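Local coordinates for DUF5642 domain-containing protein (Mycobacterium smegmatis, PDB 4TMD) that is of unknown function but belongs to the DUF5642 family of the Mog1p/PsbP clan and is probably exported to the cell envelope as a lipoprotein, at residues F47-A50 with D51-K54; K9-Q12 with L13-S16. One frame throughout, in Å; residues are numbered along the deposited sequence.

Both contacts are local turns of backbone bonded three residues apart, but they lie on opposite sides of the chain's centre, their own centres about 37 Å apart and their nearest atoms about 25 Å. Contact 1 is a surface feature at one edge of the antiparallel sheet, where strand 46-48 turns into helix 53-56; an aromatic ring, a cis proline and a disulfide-bonded cysteine shape it. Contact 2, partly buried, precedes strand 22-30, the strand at the other edge. It is a regular 3-10 segment with a greasy side on sheet and C-terminal helix, and its Lys-14 reaches outside the contact to Glu-25 of that strand. The two share no secondary-structure element.

Contact 1: residues F47-A50 with D51-K54; sequences FEPA and DCAK
The ring of Phe-47 lies against Ala-53 with one face: Ala-53 CA sits 3.9 Å above the ring plane, displaced toward the rim, and the methyl group CB of Ala-53 comes within 3.4 Å of Phe-47 CD2. With CG beside its own backbone N (chi1 -64°), the phenylalanine sends its ring to the helix side of the turn. Alanine suits the partner position because its one methyl lets backbone and ring come close together, and the phenylalanine side chain also touches Phe-106 of strand 103-107.

Between these two residues the chain reverses its course. The N-H of Cys-52 is bonded to Pro-49 O at 2.8 Å, closing a type I beta turn with Ala-50 and Asp-51 at its corners. A weak bond of 3.4 Å from Ala-53 N to Ala-50 O carries the winding one step further, into helix 53-56. The cis peptide before Pro-49 bends the chain just where edge strand 46-48 ends, beyond the backbone pairing of Glu-48 with Lys-105 in strand 103-107.

On the other side of the turn the pyrrolidine ring of Pro-49 meets two groups. Cys-52 SG sits above one face of the ring, displaced beyond its CB-CG side, and is 3.8 Å from Pro-49 CB. Asp-51 OD1 also approaches Pro-49 CB, at 3.3 Å; a chi1 of 51° puts the carboxylate between the backbone N and the carbonyl carbon and turns it back toward Pro-49, with OD1 beside CB. A charged residue fits this exposed corner, whereas the buried Cys-52 faces inward, touches Val-104 and is joined by a disulfide to Cys-101, which ties the turn covalently to the chain just ahead of strand 103-107.

Contact 2: residues K9-Q12 with L13-S16; sequences KVAQ and LKSS
From Lys-9 to Ser-16 the backbone winds as a 3-10 helix, each N-H from Gln-12 onward bonding to the carbonyl three residues back, as Lys-14 N does to Ala-11 O at 3.1 Å.

The aliphatic chain of Lys-14 packs on Ala-11. With CG beside its own backbone N (chi1 -75°) and a bend at chi3 (-74°), it arcs round the carbonyl oxygen of Ala-11: Lys-14 CG lies 3.3 Å from Ala-11 O, close to the carbonyl plane, and Lys-14 CE comes within 3.1 Å of the same Ala-11 O from the side of the plane away from the bonded N-H. Lys-14 CE also passes 4.2 Å from Ala-11 CB, and the small methyl group leaves room for the long aliphatic chain to lie along the helix. A lysine suits the place because its methylenes can follow the backbone while its ammonium end travels farther: this course carries NZ on to Glu-25 in strand 22-30, with which it forms a salt bridge.

Leu-13 takes another side. Its CB is 3.5 Å from Val-10 O, an oxygen that also accepts a bond from the hydroxyl of Thr-72, and Leu-13 CD1 lies 4.0 Å from Gln-12 C. The branched side chain goes into the interior, against Leu-185, Ala-189 and Ala-192 of helix 179-194 and Val-83. Val-10, likewise buried, rests on Ala-70 and Ala-85. Gln-12 and Ser-15, whose polar groups suit water, occupy the exposed side. The result is an amphipathic 3-10 helix lying on an antiparallel sheet beside the C-terminal helix, an arrangement consistent with the sheet-and-helix architecture of the Mog1p/PsbP clan.

Contact 1: residues F47-A50 with D51-K54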
loop_
_atom_site.group_PDB
_atom_site.type_symbol
_atom_site.label_atom_id
_atom_site.label_comp_id
_atom_site.label_asym_id
_atom_site.label_seq_id
_atom_site.Cartn_x
_atom_site.Cartn_y
_atom_site.Cartn_z
ATOM N N PHE A 47 -18.692 -11.897 -3.259
ATOM C CA PHE A 47 -18.486 -10.673 -2.485
ATOM C C PHE A 47 -19.720 -10.198 -1.736
ATOM O O PHE A 47 -20.847 -10.396 -2.177
ATOM C CB PHE A 47 -18.004 -9.546 -3.402
ATOM C CG PHE A 47 -16.667 -9.804 -4.019
ATOM C CD1 PHE A 47 -15.505 -9.643 -3.278
ATOM C CD2 PHE A 47 -16.563 -10.204 -5.332
ATOM C CE1 PHE A 47 -14.271 -9.885 -3.836
ATOM C CE2 PHE A 47 -15.329 -10.438 -5.898
ATOM C CZ PHE A 47 -14.180 -10.278 -5.148
ATOM N N GLU A 48 -19.489 -9.547 -0.603
ATOM C CA GLU A 48 -20.548 -8.965 0.196
ATOM C C GLU A 48 -20.047 -7.683 0.848
ATOM O O GLU A 48 -19.087 -7.721 1.609
ATOM C CB GLU A 48 -21.021 -9.945 1.266
ATOM C CG GLU A 48 -22.003 -9.350 2.267
ATOM C CD GLU A 48 -22.405 -10.343 3.349
ATOM O OE1 GLU A 48 -21.627 -10.513 4.315
ATOM O OE2 GLU A 48 -23.489 -10.960 3.228
ATOM N N PRO A 49 -20.671 -6.538 0.537
ATOM C CA PRO A 49 -21.725 -6.331 -0.460
ATOM C C PRO A 49 -21.247 -6.621 -1.879
ATOM O O PRO A 49 -20.154 -6.195 -2.244
ATOM C CB PRO A 49 -22.065 -4.849 -0.303
ATOM C CG PRO A 49 -21.611 -4.490 1.065
ATOM C CD PRO A 49 -20.389 -5.312 1.299
ATOM N N ALA A 50 -22.063 -7.332 -2.657
ATOM C CA ALA A 50 -21.696 -7.742 -4.012
ATOM C C ALA A 50 -21.325 -6.564 -4.902
ATOM O O ALA A 50 -20.470 -6.692 -5.776
ATOM C CB ALA A 50 -22.830 -8.533 -4.644
ATOM N N ASP A 51 -21.953 -5.413 -4.673
ATOM C CA ASP A 51 -21.674 -4.235 -5.491
ATOM C C ASP A 51 -20.317 -3.621 -5.144
ATOM O O ASP A 51 -19.810 -2.760 -5.863
ATOM C CB ASP A 51 -22.791 -3.190 -5.340
ATOM C CG ASP A 51 -23.113 -2.869 -3.884
ATOM O OD1 ASP A 51 -22.238 -3.057 -3.012
ATOM O OD2 ASP A 51 -24.248 -2.416 -3.609
ATOM N N CYS A 52 -19.730 -4.081 -4.046
ATOM C CA CYS A 52 -18.460 -3.545 -3.576
ATOM C C CYS A 52 -17.277 -4.372 -4.060
ATOM O O CYS A 52 -16.168 -4.217 -3.559
ATOM C CB CYS A 52 -18.451 -3.471 -2.051
ATOM S SG CYS A 52 -19.502 -2.191 -1.318
ATOM N N ALA A 53 -17.509 -5.228 -5.053
ATOM C CA ALA A 53 -16.495 -6.180 -5.492
ATOM C C ALA A 53 -15.194 -5.517 -5.965
ATOM O O ALA A 53 -14.095 -5.998 -5.671
ATOM C CB ALA A 53 -17.058 -7.055 -6.588
ATOM N N LYS A 54 -15.325 -4.422 -6.706
ATOM C CA LYS A 54 -14.167 -3.702 -7.230
ATOM C C LYS A 54 -13.231 -3.235 -6.109
ATOM O O LYS A 54 -12.015 -3.294 -6.236
ATOM C CB LYS A 54 -14.624 -2.497 -8.064
ATOM C CG LYS A 54 -13.494 -1.600 -8.540
ATOM C CD LYS A 54 -13.985 -0.473 -9.446
ATOM C CE LYS A 54 -14.436 0.751 -8.653
ATOM N NZ LYS A 54 -14.737 1.925 -9.540
#

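Contact 2: residues K9-Q12 with L13-S16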
loop_
_atom_site.group_PDB
_atom_site.type_symbol
_atom_site.label_atom_id
_atom_site.label_comp_id
_atom_site.label_asym_id
_atom_site.label_seq_id
_atom_site.Cartn_x
_atom_site.Cartn_y
_atom_site.Cartn_z
ATOM N N LYS A 9 13.683 10.342 -4.087
ATOM C CA LYS A 9 13.910 10.848 -2.744
ATOM C C LYS A 9 13.281 9.961 -1.663
ATOM O O LYS A 9 13.430 10.277 -0.484
ATOM C CB LYS A 9 13.398 12.288 -2.626
ATOM C CG LYS A 9 14.175 13.289 -3.510
ATOM C CD LYS A 9 13.754 14.719 -3.229
ATOM C CE LYS A 9 13.951 15.610 -4.431
ATOM N NZ LYS A 9 15.358 15.550 -4.901
ATOM N N VAL A 10 12.605 8.857 -2.028
ATOM C CA VAL A 10 12.161 7.895 -0.997
ATOM C C VAL A 10 13.339 7.287 -0.264
ATOM O O VAL A 10 13.177 6.740 0.827
ATOM C CB VAL A 10 11.346 6.680 -1.529
ATOM C CG1 VAL A 10 9.951 7.065 -1.850
ATOM C CG2 VAL A 10 12.063 5.975 -2.678
ATOM N N ALA A 11 14.515 7.358 -0.887
ATOM C CA ALA A 11 15.757 6.877 -0.273
ATOM C C ALA A 11 15.969 7.575 1.059
ATOM O O ALA A 11 16.525 6.998 1.979
ATOM C CB ALA A 11 16.952 7.110 -1.203
ATOM N N GLN A 12 15.489 8.809 1.170
ATOM C CA GLN A 12 15.602 9.564 2.418
ATOM C C GLN A 12 15.013 8.837 3.631
ATOM O O GLN A 12 15.488 9.001 4.761
ATOM C CB GLN A 12 14.908 10.913 2.254
ATOM C CG GLN A 12 15.701 12.090 2.693
ATOM C CD GLN A 12 14.954 13.385 2.435
ATOM O OE1 GLN A 12 15.103 14.007 1.390
ATOM N NE2 GLN A 12 14.139 13.783 3.390
ATOM N N LEU A 13 13.974 8.035 3.399
ATOM C CA LEU A 13 13.258 7.399 4.500
ATOM C C LEU A 13 14.017 6.236 5.139
ATOM O O LEU A 13 13.566 5.664 6.122
ATOM C CB LEU A 13 11.875 6.933 4.025
ATOM C CG LEU A 13 10.778 7.995 4.257
ATOM C CD1 LEU A 13 11.029 9.276 3.463
ATOM C CD2 LEU A 13 9.398 7.453 3.982
ATOM N N LYS A 14 15.161 5.889 4.580
ATOM C CA LYS A 14 16.059 4.941 5.236
ATOM C C LYS A 14 16.360 5.399 6.645
ATOM O O LYS A 14 16.379 4.616 7.587
ATOM C CB LYS A 14 17.360 4.814 4.467
ATOM C CG LYS A 14 17.250 4.007 3.217
ATOM C CD LYS A 14 18.618 3.883 2.566
ATOM C CE LYS A 14 19.032 5.189 1.897
ATOM N NZ LYS A 14 20.214 5.036 0.996
ATOM N N SER A 15 16.577 6.698 6.782
ATOM C CA SER A 15 16.950 7.285 8.056
ATOM C C SER A 15 15.760 7.378 9.008
ATOM O O SER A 15 15.882 7.855 10.131
ATOM C CB SER A 15 17.575 8.659 7.816
ATOM O OG SER A 15 18.694 8.541 6.942
ATOM N N SER A 16 14.610 6.895 8.570
ATOM C CA SER A 16 13.433 6.903 9.417
ATOM C C SER A 16 13.358 5.632 10.282
ATOM O O SER A 16 12.474 5.505 11.122
ATOM C CB SER A 16 12.177 7.051 8.548
ATOM O OG SER A 16 11.001 7.195 9.320
#